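Local coordinates for protein digeranylgeranylglycerophospholipid reductase (Sulfolobus acidocaldarius, PDB 4OPC) that uses FAD to hydrogenate the double bonds of geranylgeranyl chains in archaeal ether lipids, producing the saturated phytanyl chains of the membrane, at residues A[52-57]-A[93-98]; A[63-68]-A[100-105]; A[70-75]-A[198-203]. One frame throughout, in Å; residues are numbered along the deposited sequence. Where two conformers were deposited one is given.

Contact 1: A[52-57]-A[93-98]. With PGT ((1S)-2-{[{[(2R)-2,3-dihydroxypropyl]oxy}(hydroxy)phosphoryl]oxy}-1-[(palmitoyloxy)methyl]ethyl stearate), chain C.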
loop_
_atom_site.group_PDB
_atom_site.type_symbol
_atom_site.label_atom_id
_atom_site.label_comp_id
_atom_site.label_asym_id
_atom_site.label_seq_id
_atom_site.Cartn_x
_atom_site.Cartn_y
_atom_site.Cartn_z
ATOM N N VAL A 52 6.930 -9.017 1.857
ATOM C CA VAL A 52 7.562 -7.830 1.277
ATOM C C VAL A 52 8.755 -8.231 0.410
ATOM O O VAL A 52 9.551 -9.082 0.801
ATOM C CB VAL A 52 8.055 -6.833 2.364
ATOM C CG1 VAL A 52 8.500 -5.516 1.721
ATOM C CG2 VAL A 52 6.985 -6.571 3.417
ATOM N N SER A 53 8.887 -7.602 -0.750
ATOM C CA SER A 53 9.992 -7.872 -1.664
ATOM C C SER A 53 11.340 -7.449 -1.076
ATOM O O SER A 53 11.451 -6.398 -0.450
ATOM C CB SER A 53 9.754 -7.126 -2.976
ATOM O OG SER A 53 10.890 -7.161 -3.819
ATOM N N LYS A 54 12.363 -8.269 -1.298
ATOM C CA LYS A 54 13.707 -7.955 -0.837
ATOM C C LYS A 54 14.231 -6.686 -1.505
ATOM O O LYS A 54 14.976 -5.919 -0.892
ATOM C CB LYS A 54 14.626 -9.140 -1.117
ATOM C CG LYS A 54 16.093 -8.922 -0.794
ATOM C CD LYS A 54 16.867 -10.202 -1.095
ATOM C CE LYS A 54 18.372 -9.982 -1.127
ATOM N NZ LYS A 54 18.815 -9.088 -2.229
ATOM N N ALA A 55 13.826 -6.473 -2.754
ATOM C CA ALA A 55 14.293 -5.336 -3.542
ATOM C C ALA A 55 14.059 -3.993 -2.852
ATOM O O ALA A 55 14.858 -3.083 -2.999
ATOM C CB ALA A 55 13.655 -5.344 -4.929
ATOM N N HIS A 56 12.969 -3.870 -2.103
ATOM C CA HIS A 56 12.685 -2.612 -1.416
ATOM C C HIS A 56 13.739 -2.302 -0.367
ATOM O O HIS A 56 14.187 -1.164 -0.237
ATOM C CB HIS A 56 11.295 -2.632 -0.786
ATOM C CG HIS A 56 10.187 -2.553 -1.784
ATOM N ND1 HIS A 56 10.038 -1.484 -2.641
ATOM C CD2 HIS A 56 9.175 -3.406 -2.066
ATOM C CE1 HIS A 56 8.979 -1.681 -3.405
ATOM N NE2 HIS A 56 8.436 -2.838 -3.072
ATOM N N PHE A 57 14.147 -3.318 0.382
ATOM C CA PHE A 57 15.175 -3.121 1.382
ATOM C C PHE A 57 16.491 -2.806 0.683
ATOM O O PHE A 57 17.242 -1.948 1.133
ATOM C CB PHE A 57 15.301 -4.353 2.284
ATOM C CG PHE A 57 14.037 -4.678 3.022
ATOM C CD1 PHE A 57 13.070 -5.483 2.437
ATOM C CD2 PHE A 57 13.797 -4.160 4.282
ATOM C CE1 PHE A 57 11.902 -5.778 3.093
ATOM C CE2 PHE A 57 12.618 -4.446 4.944
ATOM C CZ PHE A 57 11.671 -5.262 4.351
ATOM N N GLU A 93 12.585 -12.604 -5.077
ATOM C CA GLU A 93 12.997 -12.787 -3.693
ATOM C C GLU A 93 12.293 -11.834 -2.735
ATOM O O GLU A 93 12.144 -10.642 -3.010
ATOM C CB GLU A 93 14.520 -12.678 -3.568
ATOM C CG GLU A 93 15.243 -13.810 -4.296
ATOM C CD GLU A 93 16.750 -13.803 -4.106
ATOM O OE1 GLU A 93 17.282 -12.875 -3.462
ATOM O OE2 GLU A 93 17.405 -14.740 -4.610
ATOM N N GLY A 94 11.843 -12.374 -1.611
ATOM C CA GLY A 94 11.195 -11.559 -0.603
ATOM C C GLY A 94 11.206 -12.202 0.765
ATOM O O GLY A 94 11.828 -13.250 0.988
ATOM N N PHE A 95 10.516 -11.564 1.697
ATOM C CA PHE A 95 10.536 -11.996 3.078
ATOM C C PHE A 95 9.120 -12.132 3.584
ATOM O O PHE A 95 8.265 -11.297 3.276
ATOM C CB PHE A 95 11.240 -10.961 3.955
ATOM C CG PHE A 95 12.642 -10.630 3.526
ATOM C CD1 PHE A 95 13.603 -11.612 3.439
ATOM C CD2 PHE A 95 12.995 -9.321 3.248
ATOM C CE1 PHE A 95 14.897 -11.299 3.061
ATOM C CE2 PHE A 95 14.280 -9.001 2.869
ATOM C CZ PHE A 95 15.233 -9.992 2.776
ATOM N N GLU A 96 8.867 -13.189 4.346
ATOM C CA GLU A 96 7.688 -13.245 5.189
ATOM C C GLU A 96 8.149 -12.812 6.576
ATOM O O GLU A 96 8.921 -13.520 7.235
ATOM C CB GLU A 96 7.093 -14.659 5.210
ATOM C CG GLU A 96 5.803 -14.777 4.421
ATOM C CD GLU A 96 4.707 -13.911 4.983
ATOM O OE1 GLU A 96 3.874 -13.442 4.185
ATOM O OE2 GLU A 96 4.666 -13.705 6.212
ATOM N N LEU A 97 7.695 -11.632 6.993
ATOM C CA LEU A 97 8.211 -10.982 8.196
ATOM C C LEU A 97 7.337 -11.189 9.411
ATOM O O LEU A 97 6.130 -11.403 9.299
ATOM C CB LEU A 97 8.293 -9.469 7.963
ATOM C CG LEU A 97 9.129 -8.983 6.788
ATOM C CD1 LEU A 97 9.020 -7.478 6.629
ATOM C CD2 LEU A 97 10.561 -9.379 7.012
ATOM N N ASN A 98 7.960 -11.098 10.582
ATOM C CA ASN A 98 7.242 -10.765 11.803
ATOM C C ASN A 98 7.168 -9.241 11.811
ATOM O O ASN A 98 8.131 -8.571 12.194
ATOM C CB ASN A 98 7.997 -11.290 13.028
ATOM C CG ASN A 98 7.266 -11.025 14.336
ATOM O OD1 ASN A 98 6.494 -10.075 14.461
ATOM N ND2 ASN A 98 7.534 -11.863 15.333
HETATM C C48 PGT C . -7.585 -6.965 -7.449
HETATM C C47 PGT C . -7.299 -5.633 -6.786
HETATM C C46 PGT C . -7.362 -5.798 -5.281
HETATM C C45 PGT C . -6.398 -6.887 -4.854
HETATM C C44 PGT C . -5.950 -6.672 -3.424
HETATM C C43 PGT C . -6.632 -7.673 -2.510
HETATM C C42 PGT C . -6.296 -7.322 -1.078
HETATM C C41 PGT C . -4.821 -7.568 -0.879
HETATM C C40 PGT C . -4.534 -7.889 0.567
HETATM C C39 PGT C . -3.311 -8.779 0.591
HETATM C C38 PGT C . -2.167 -8.082 -0.099
HETATM C C37 PGT C . -1.013 -9.049 -0.221
HETATM C C36 PGT C . 0.159 -8.306 -0.814
HETATM C C35 PGT C . 1.227 -9.273 -1.272
HETATM C C34 PGT C . 2.405 -8.481 -1.805
HETATM C C33 PGT C . 3.365 -9.362 -2.575
HETATM C C32 PGT C . 4.802 -8.934 -2.341
HETATM C C31 PGT C . 5.201 -7.739 -3.193
HETATM O O31 PGT C . 5.672 -6.769 -2.631
HETATM O O2 PGT C . 5.030 -7.724 -4.600
HETATM C C2 PGT C . 6.178 -7.976 -5.389
HETATM C C1 PGT C . 7.063 -6.760 -5.566
HETATM O O3P PGT C . 6.830 -5.663 -4.705
HETATM P P PGT C . 6.366 -4.290 -5.350
HETATM O O1P PGT C . 5.365 -4.681 -6.414
HETATM O O2P PGT C . 5.721 -3.372 -4.323
HETATM O O4P PGT C . 7.562 -3.493 -6.036
HETATM C C4 PGT C . 8.810 -4.087 -6.331
HETATM C C5 PGT C . 9.700 -3.133 -7.094
HETATM O O5 PGT C . 10.894 -2.927 -6.374
HETATM C C6 PGT C . 8.982 -1.820 -7.292
HETATM O O6 PGT C . 9.538 -0.811 -6.482
HETATM C C3 PGT C . 5.808 -8.367 -6.809
HETATM O O3 PGT C . 5.122 -9.593 -6.894
HETATM C C11 PGT C . 4.177 -9.611 -7.938
HETATM O O11 PGT C . 4.475 -9.170 -9.030
HETATM C C12 PGT C . 2.790 -10.169 -7.696
HETATM C C13 PGT C . 2.121 -10.523 -9.008
HETATM C C14 PGT C . 0.731 -11.053 -8.725
HETATM C C15 PGT C . -0.295 -9.955 -8.908
HETATM C C16 PGT C . -1.694 -10.517 -8.763
HETATM C C17 PGT C . -2.521 -10.080 -9.952
HETATM C C18 PGT C . -3.815 -10.863 -10.016
HETATM C C19 PGT C . -4.481 -10.639 -11.359
HETATM C C20 PGT C . -3.712 -11.336 -12.465
HETATM C C21 PGT C . -4.622 -12.317 -13.178
HETATM C C22 PGT C . -4.241 -12.428 -14.639
HETATM C C23 PGT C . -5.454 -12.879 -15.424
HETATM C C24 PGT C . -5.200 -12.737 -16.908
HETATM C C25 PGT C . -6.307 -11.921 -17.540
HETATM C C26 PGT C . -5.710 -10.763 -18.312
HETATM O O HOH W 1 13.224 -8.664 -4.613
#

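Contact 2: A[63-68]-A[100-105]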
loop_
_atom_site.group_PDB
_atom_site.type_symbol
_atom_site.label_atom_id
_atom_site.label_comp_id
_atom_site.label_asym_id
_atom_site.label_seq_id
_atom_site.Cartn_x
_atom_site.Cartn_y
_atom_site.Cartn_z
ATOM N N PRO A 63 17.031 -1.333 7.128
ATOM C CA PRO A 63 17.606 -2.464 7.852
ATOM C C PRO A 63 17.056 -3.790 7.357
ATOM O O PRO A 63 15.853 -3.960 7.176
ATOM C CB PRO A 63 17.162 -2.205 9.294
ATOM C CG PRO A 63 17.080 -0.739 9.389
ATOM C CD PRO A 63 16.569 -0.281 8.048
ATOM N N TYR A 64 17.956 -4.733 7.150
ATOM C CA TYR A 64 17.590 -6.062 6.712
ATOM C C TYR A 64 16.950 -6.832 7.866
ATOM O O TYR A 64 17.486 -6.844 8.971
ATOM C CB TYR A 64 18.862 -6.772 6.265
ATOM C CG TYR A 64 18.702 -7.703 5.098
ATOM C CD1 TYR A 64 18.232 -7.248 3.874
ATOM C CD2 TYR A 64 19.062 -9.034 5.211
ATOM C CE1 TYR A 64 18.107 -8.105 2.803
ATOM C CE2 TYR A 64 18.940 -9.888 4.157
ATOM C CZ TYR A 64 18.467 -9.427 2.955
ATOM O OH TYR A 64 18.351 -10.310 1.912
ATOM N N PRO A 65 15.800 -7.474 7.615
ATOM C CA PRO A 65 15.119 -8.310 8.612
ATOM C C PRO A 65 16.021 -9.463 9.051
ATOM O O PRO A 65 16.680 -10.065 8.202
ATOM C CB PRO A 65 13.926 -8.869 7.838
ATOM C CG PRO A 65 13.722 -7.916 6.706
ATOM C CD PRO A 65 15.074 -7.440 6.333
ATOM N N LYS A 66 16.054 -9.763 10.348
ATOM C CA LYS A 66 16.919 -10.828 10.859
ATOM C C LYS A 66 16.340 -11.496 12.103
ATOM O O LYS A 66 15.517 -10.916 12.800
ATOM C CB LYS A 66 18.303 -10.263 11.175
ATOM C CG LYS A 66 18.270 -9.112 12.158
ATOM C CD LYS A 66 19.663 -8.695 12.599
ATOM C CE LYS A 66 19.597 -7.510 13.555
ATOM N NZ LYS A 66 18.622 -7.735 14.663
ATOM N N GLY A 67 16.790 -12.716 12.392
ATOM C CA GLY A 67 16.350 -13.416 13.585
ATOM C C GLY A 67 14.869 -13.736 13.587
ATOM O O GLY A 67 14.328 -14.172 12.575
ATOM N N GLU A 68 14.208 -13.523 14.724
ATOM C CA GLU A 68 12.777 -13.797 14.823
ATOM C C GLU A 68 11.966 -12.897 13.858
ATOM O O GLU A 68 10.785 -13.155 13.612
ATOM C CB GLU A 68 12.267 -13.672 16.276
ATOM C CG GLU A 68 12.722 -14.770 17.269
ATOM C CD GLU A 68 12.127 -14.585 18.682
ATOM O OE1 GLU A 68 11.052 -13.962 18.799
ATOM O OE2 GLU A 68 12.736 -15.054 19.679
ATOM N N PRO A 100 5.392 -6.711 13.470
ATOM C CA PRO A 100 5.627 -5.907 14.675
ATOM C C PRO A 100 7.086 -5.960 15.135
ATOM O O PRO A 100 7.634 -4.926 15.519
ATOM C CB PRO A 100 4.728 -6.560 15.725
ATOM C CG PRO A 100 3.693 -7.314 14.966
ATOM C CD PRO A 100 4.282 -7.672 13.640
ATOM N N LEU A 101 7.714 -7.132 15.105
ATOM C CA LEU A 101 9.093 -7.235 15.579
ATOM C C LEU A 101 10.045 -6.401 14.724
ATOM O O LEU A 101 10.882 -5.667 15.249
ATOM C CB LEU A 101 9.542 -8.694 15.616
ATOM C CG LEU A 101 10.723 -9.015 16.520
ATOM C CD1 LEU A 101 10.309 -8.873 17.976
ATOM C CD2 LEU A 101 11.205 -10.414 16.227
ATOM N N TYR A 102 9.924 -6.502 13.407
ATOM C CA TYR A 102 10.768 -5.704 12.533
ATOM C C TYR A 102 10.494 -4.206 12.674
ATOM O O TYR A 102 11.430 -3.410 12.821
ATOM C CB TYR A 102 10.587 -6.121 11.068
ATOM C CG TYR A 102 11.400 -5.250 10.143
ATOM C CD1 TYR A 102 12.772 -5.430 10.017
ATOM C CD2 TYR A 102 10.800 -4.217 9.429
ATOM C CE1 TYR A 102 13.525 -4.613 9.198
ATOM C CE2 TYR A 102 11.543 -3.401 8.602
ATOM C CZ TYR A 102 12.904 -3.600 8.485
ATOM O OH TYR A 102 13.654 -2.775 7.671
ATOM N N ASN A 103 9.219 -3.834 12.625
ATOM C CA ASN A 103 8.791 -2.445 12.762
ATOM C C ASN A 103 9.325 -1.837 14.066
ATOM O O ASN A 103 9.844 -0.709 14.072
ATOM C CB ASN A 103 7.254 -2.430 12.724
ATOM C CG ASN A 103 6.652 -1.082 12.382
ATOM O OD1 ASN A 103 5.567 -1.035 11.801
ATOM N ND2 ASN A 103 7.308 0.011 12.761
ATOM N N GLN A 104 9.214 -2.578 15.162
ATOM C CA GLN A 104 9.696 -2.079 16.446
ATOM C C GLN A 104 11.209 -1.924 16.458
ATOM O O GLN A 104 11.738 -0.998 17.089
ATOM C CB GLN A 104 9.202 -2.965 17.593
ATOM C CG GLN A 104 7.696 -2.789 17.847
ATOM C CD GLN A 104 7.073 -3.923 18.629
ATOM O OE1 GLN A 104 7.688 -4.487 19.539
ATOM N NE2 GLN A 104 5.835 -4.264 18.282
ATOM N N ARG A 105 11.920 -2.818 15.779
ATOM C CA ARG A 105 13.375 -2.706 15.723
ATOM C C ARG A 105 13.798 -1.468 14.935
ATOM O O ARG A 105 14.719 -0.755 15.340
ATOM C CB ARG A 105 14.013 -3.969 15.134
ATOM C CG ARG A 105 15.532 -3.875 14.946
ATOM C CD ARG A 105 15.936 -4.751 13.760
ATOM N NE ARG A 105 17.164 -4.316 13.119
ATOM C CZ ARG A 105 17.592 -4.791 11.959
ATOM N NH1 ARG A 105 16.880 -5.715 11.318
ATOM N NH2 ARG A 105 18.726 -4.343 11.437
#

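Contact 3: A[70-75]-A[198-203]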
loop_
_atom_site.group_PDB
_atom_site.type_symbol
_atom_site.label_atom_id
_atom_site.label_comp_id
_atom_site.label_asym_id
_atom_site.label_seq_id
_atom_site.Cartn_x
_atom_site.Cartn_y
_atom_site.Cartn_z
ATOM N N LEU A 70 12.573 -12.432 10.568
ATOM C CA LEU A 70 12.433 -13.086 9.278
ATOM C C LEU A 70 11.908 -14.491 9.491
ATOM O O LEU A 70 12.650 -15.396 9.887
ATOM C CB LEU A 70 13.762 -13.115 8.529
ATOM C CG LEU A 70 13.747 -13.762 7.144
ATOM C CD1 LEU A 70 12.521 -13.329 6.358
ATOM C CD2 LEU A 70 15.018 -13.408 6.390
ATOM N N GLU A 71 10.618 -14.669 9.237
ATOM C CA GLU A 71 9.969 -15.937 9.513
ATOM C C GLU A 71 10.211 -16.945 8.401
ATOM O O GLU A 71 10.389 -18.129 8.668
ATOM C CB GLU A 71 8.471 -15.737 9.746
ATOM C CG GLU A 71 8.154 -14.831 10.927
ATOM C CD GLU A 71 6.726 -14.979 11.398
ATOM O OE1 GLU A 71 5.971 -13.988 11.333
ATOM O OE2 GLU A 71 6.355 -16.090 11.830
ATOM N N ASN A 72 10.239 -16.475 7.159
ATOM C CA ASN A 72 10.380 -17.391 6.032
ATOM C C ASN A 72 10.892 -16.671 4.791
ATOM O O ASN A 72 10.420 -15.578 4.457
ATOM C CB ASN A 72 9.030 -18.074 5.756
ATOM C CG ASN A 72 9.123 -19.196 4.734
ATOM O OD1 ASN A 72 10.056 -19.999 4.747
ATOM N ND2 ASN A 72 8.134 -19.264 3.850
ATOM N N LYS A 73 11.857 -17.271 4.110
ATOM C CA LYS A 73 12.375 -16.705 2.870
ATOM C C LYS A 73 11.470 -17.060 1.694
ATOM O O LYS A 73 11.080 -18.213 1.532
ATOM C CB LYS A 73 13.806 -17.196 2.614
ATOM C CG LYS A 73 14.423 -16.689 1.320
ATOM C CD LYS A 73 14.524 -15.170 1.316
ATOM C CE LYS A 73 14.898 -14.644 -0.059
ATOM N NZ LYS A 73 14.840 -13.160 -0.110
ATOM N N ILE A 74 11.145 -16.062 0.875
ATOM C CA ILE A 74 10.246 -16.242 -0.265
ATOM C C ILE A 74 11.004 -16.178 -1.583
ATOM O O ILE A 74 11.813 -15.274 -1.796
ATOM C CB ILE A 74 9.152 -15.160 -0.270
ATOM C CG1 ILE A 74 8.336 -15.229 1.020
ATOM C CG2 ILE A 74 8.241 -15.301 -1.479
ATOM C CD1 ILE A 74 7.733 -16.601 1.283
ATOM N N ASN A 75 10.738 -17.139 -2.466
ATOM C CA ASN A 75 11.400 -17.190 -3.765
ATOM C C ASN A 75 10.469 -16.924 -4.940
ATOM O O ASN A 75 10.916 -16.832 -6.081
ATOM C CB ASN A 75 12.117 -18.525 -3.952
ATOM C CG ASN A 75 13.335 -18.647 -3.072
ATOM O OD1 ASN A 75 14.076 -17.683 -2.889
ATOM N ND2 ASN A 75 13.537 -19.826 -2.498
ATOM N N GLU A 198 3.834 -27.694 1.082
ATOM C CA GLU A 198 4.502 -27.915 -0.196
ATOM C C GLU A 198 5.042 -26.602 -0.750
ATOM O O GLU A 198 4.327 -25.599 -0.768
ATOM C CB GLU A 198 3.530 -28.531 -1.205
ATOM C CG GLU A 198 3.230 -30.002 -0.972
ATOM C CD GLU A 198 4.395 -30.901 -1.343
ATOM O OE1 GLU A 198 4.585 -31.161 -2.552
ATOM O OE2 GLU A 198 5.120 -31.344 -0.427
ATOM N N ASP A 199 6.299 -26.622 -1.197
ATOM C CA ASP A 199 6.941 -25.443 -1.775
ATOM C C ASP A 199 6.736 -24.239 -0.868
ATOM O O ASP A 199 6.206 -23.206 -1.284
ATOM C CB ASP A 199 6.382 -25.164 -3.168
ATOM C CG ASP A 199 6.708 -26.268 -4.148
ATOM O OD1 ASP A 199 7.841 -26.791 -4.096
ATOM O OD2 ASP A 199 5.829 -26.619 -4.963
ATOM N N HIS A 200 7.159 -24.383 0.382
ATOM C CA HIS A 200 6.879 -23.369 1.390
ATOM C C HIS A 200 7.610 -22.045 1.149
ATOM O O HIS A 200 7.319 -21.061 1.819
ATOM C CB HIS A 200 7.152 -23.897 2.805
ATOM C CG HIS A 200 8.598 -23.871 3.195
ATOM N ND1 HIS A 200 9.520 -24.768 2.700
ATOM C CD2 HIS A 200 9.279 -23.056 4.035
ATOM C CE1 HIS A 200 10.708 -24.502 3.214
ATOM N NE2 HIS A 200 10.588 -23.471 4.030
ATOM N N ASP A 201 8.529 -22.017 0.186
ATOM C CA ASP A 201 9.166 -20.765 -0.218
ATOM C C ASP A 201 8.358 -19.984 -1.261
ATOM O O ASP A 201 8.779 -18.917 -1.705
ATOM C CB ASP A 201 10.609 -20.995 -0.695
ATOM C CG ASP A 201 10.714 -22.020 -1.822
ATOM O OD1 ASP A 201 9.857 -22.925 -1.921
ATOM O OD2 ASP A 201 11.690 -21.928 -2.598
ATOM N N TYR A 202 7.187 -20.496 -1.624
ATOM C CA TYR A 202 6.316 -19.792 -2.557
ATOM C C TYR A 202 5.016 -19.343 -1.902
ATOM O O TYR A 202 4.326 -20.144 -1.262
ATOM C CB TYR A 202 6.018 -20.665 -3.784
ATOM C CG TYR A 202 7.159 -20.680 -4.772
ATOM C CD1 TYR A 202 8.289 -21.455 -4.543
ATOM C CD2 TYR A 202 7.122 -19.891 -5.916
ATOM C CE1 TYR A 202 9.347 -21.455 -5.438
ATOM C CE2 TYR A 202 8.176 -19.886 -6.817
ATOM C CZ TYR A 202 9.282 -20.667 -6.570
ATOM O OH TYR A 202 10.325 -20.659 -7.463
ATOM N N LEU A 203 4.684 -18.066 -2.069
ATOM C CA LEU A 203 3.362 -17.575 -1.702
ATOM C C LEU A 203 2.329 -18.136 -2.669
ATOM O O LEU A 203 2.649 -18.442 -3.821
ATOM C CB LEU A 203 3.315 -16.059 -1.797
ATOM C CG LEU A 203 4.387 -15.299 -1.018
ATOM C CD1 LEU A 203 4.182 -13.815 -1.231
ATOM C CD2 LEU A 203 4.361 -15.661 0.468
HETATM O O HOH W 2 12.015 -21.790 6.108
#

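Contact 1: A[52-57]-A[93-98]
F57 and F95 meet in an offset edge-to-face pair, with F57 CE1 3.7 Å from F95 CD2 and the ring planes 68° apart. The edge of F95 is presented to the face of F57. L97 CD1 reaches tip to tip toward F57 CZ and also packs on V52 CG2 at 3.9 Å, so one leucine branch joins both residues. Next along the F95 ring, the CG of K54 lies 3.8 Å from F95 CZ. K54 then runs beside E93, both pointing the same way, and its CD touches E93 OE1; NZ stays short of a salt bridge with that oxygen and pairs instead with D58.

Behind the side chains stand backbone bonds. V52 and F95 form an antiparallel hydrogen-bonded pair, V52 N giving to F95 O at 3.0 Å and F95 N to V52 O at 2.8 Å. K54 N continues the pattern to E93 O, at the point where edge strand 51-53 turns into helix 54-60. Glycine suits position 94, because a CB there would collide with V52 O. A water takes the N-H of A55, donates to E93 O and bonds S53 OG, filling in where strand pairing ends.

The strand pairing thus probably helps to fix the start of the helix, which carries H56 to the bound phospholipid. There H56 NE2 donates to the phosphate oxygen O2P of PGT at 3.0 Å, almost in the plane of its ring. An imidazole N-H turned to a phosphate oxygen would probably stabilise the lipid head group, and H298 and Y341 also bond the lipid.

Contact 2: A[63-68]-A[100-105]
R105 and Y102 both point from helix 99-112 toward the loop 63-68, each with CG anti to the backbone N (chi1 175° and 177°), which sets CG outward. R105 stays extended as far as NE, long enough for its guanidinium to slot between P63 and K66. The CB of P63 sits 3.4 Å above one face, offset toward the rim, and K66 CE lies 3.7 Å above the opposite face, over the centre. At the edge, R105 NH1 donates to Y64 O at 2.7 Å; that oxygen is in the guanidinium plane, although the nitrogen stands well above the plane of the carbonyl.

Y102 OH makes a short bond of 2.5 Å to P63 O, this one in the carbonyl plane on a lone pair. P65 CG lies 4.1 Å from Y102 CE1, and L101 CD2 closes against E68 CB at the far end of the loop. Prolines suit such a segment, since their rings stiffen an irregular backbone and offer compact apolar surfaces.

K66 NZ comes within 4.0 Å of R105 NE, a like-charge approach that is probably eased by the salt bridges of R105 to E69 and E109. A leucine in place of R105 would probably leave Y64 O without this donor, E69 and E109 without their guanidinium partner, and a gap between P63 and K66. Two successive loop carbonyls are thus held by two helix side chains one turn apart, a phenol and a cation, and side chains rather than backbone donate the bonds between these two segments.

Contact 3: A[70-75]-A[198-203]
N75 and D201 share two hydrogen bonds, one from the backbone and one from the side chain. N75 N donates to D201 O at 2.8 Å. N75 ND2 reaches D201 OD2, also at 2.8 Å, using the anti lone pair of the carboxylate, whose plane stands at 90° to the amide. D201 CG sits between its own backbone N and carbonyl carbon (chi1 55°), which places that carbon beside N75 ND2. Asparagine and aspartate suit these places, the amide N-H matching a carboxylate oxygen that is probably charged.

A further side-chain bond is made by N72, whose ND2 gives to H200 O at 2.8 Å with the acceptor in the amide plane; ND2 also has P221 O as a partner. The other end of that amide works through water: N72 OD1 accepts from a water that also bonds H200 NE2 at 3.0 Å, in the imidazole plane. The planes of the amide and the ring are only 20° apart.

Apolar contact comes from I74 and L203, which cross at about a right angle with I74 CD1 3.6 Å from L203 CD2. Y202 offers a ring face to the backbone of N75, while its hydroxyl bonds N91.

A type I turn from D199 to Y202 feeds strand 202-206 into the eight-stranded sheet beside the parallel strand 70-80. Strand 87-97 lies on the other flank of 70-80, where E71 and N72 both face E96 in a classic beta bulge.

Overall arrangement
From the N terminus the chain passes first through 52-57, 63-68 and 70-75, and then through their partners in the same order, 93-98, 100-105 and 198-203. Each contact therefore closes a loop that crosses the other two. Contact 1 joins edge strand 51-53 and the start of helix 54-60 to strand 87-97. Contact 2 comes next along both branches, tying the loop beyond that helix to helix 99-112; F57 touches Y102, and Y64 touches K54 and F95. Contact 3 closes the longest loop, adding strand 202-206 to strand 70-80. Strands 70-80 and 87-97 are neighbours, so contacts 1 and 3 share one sheet.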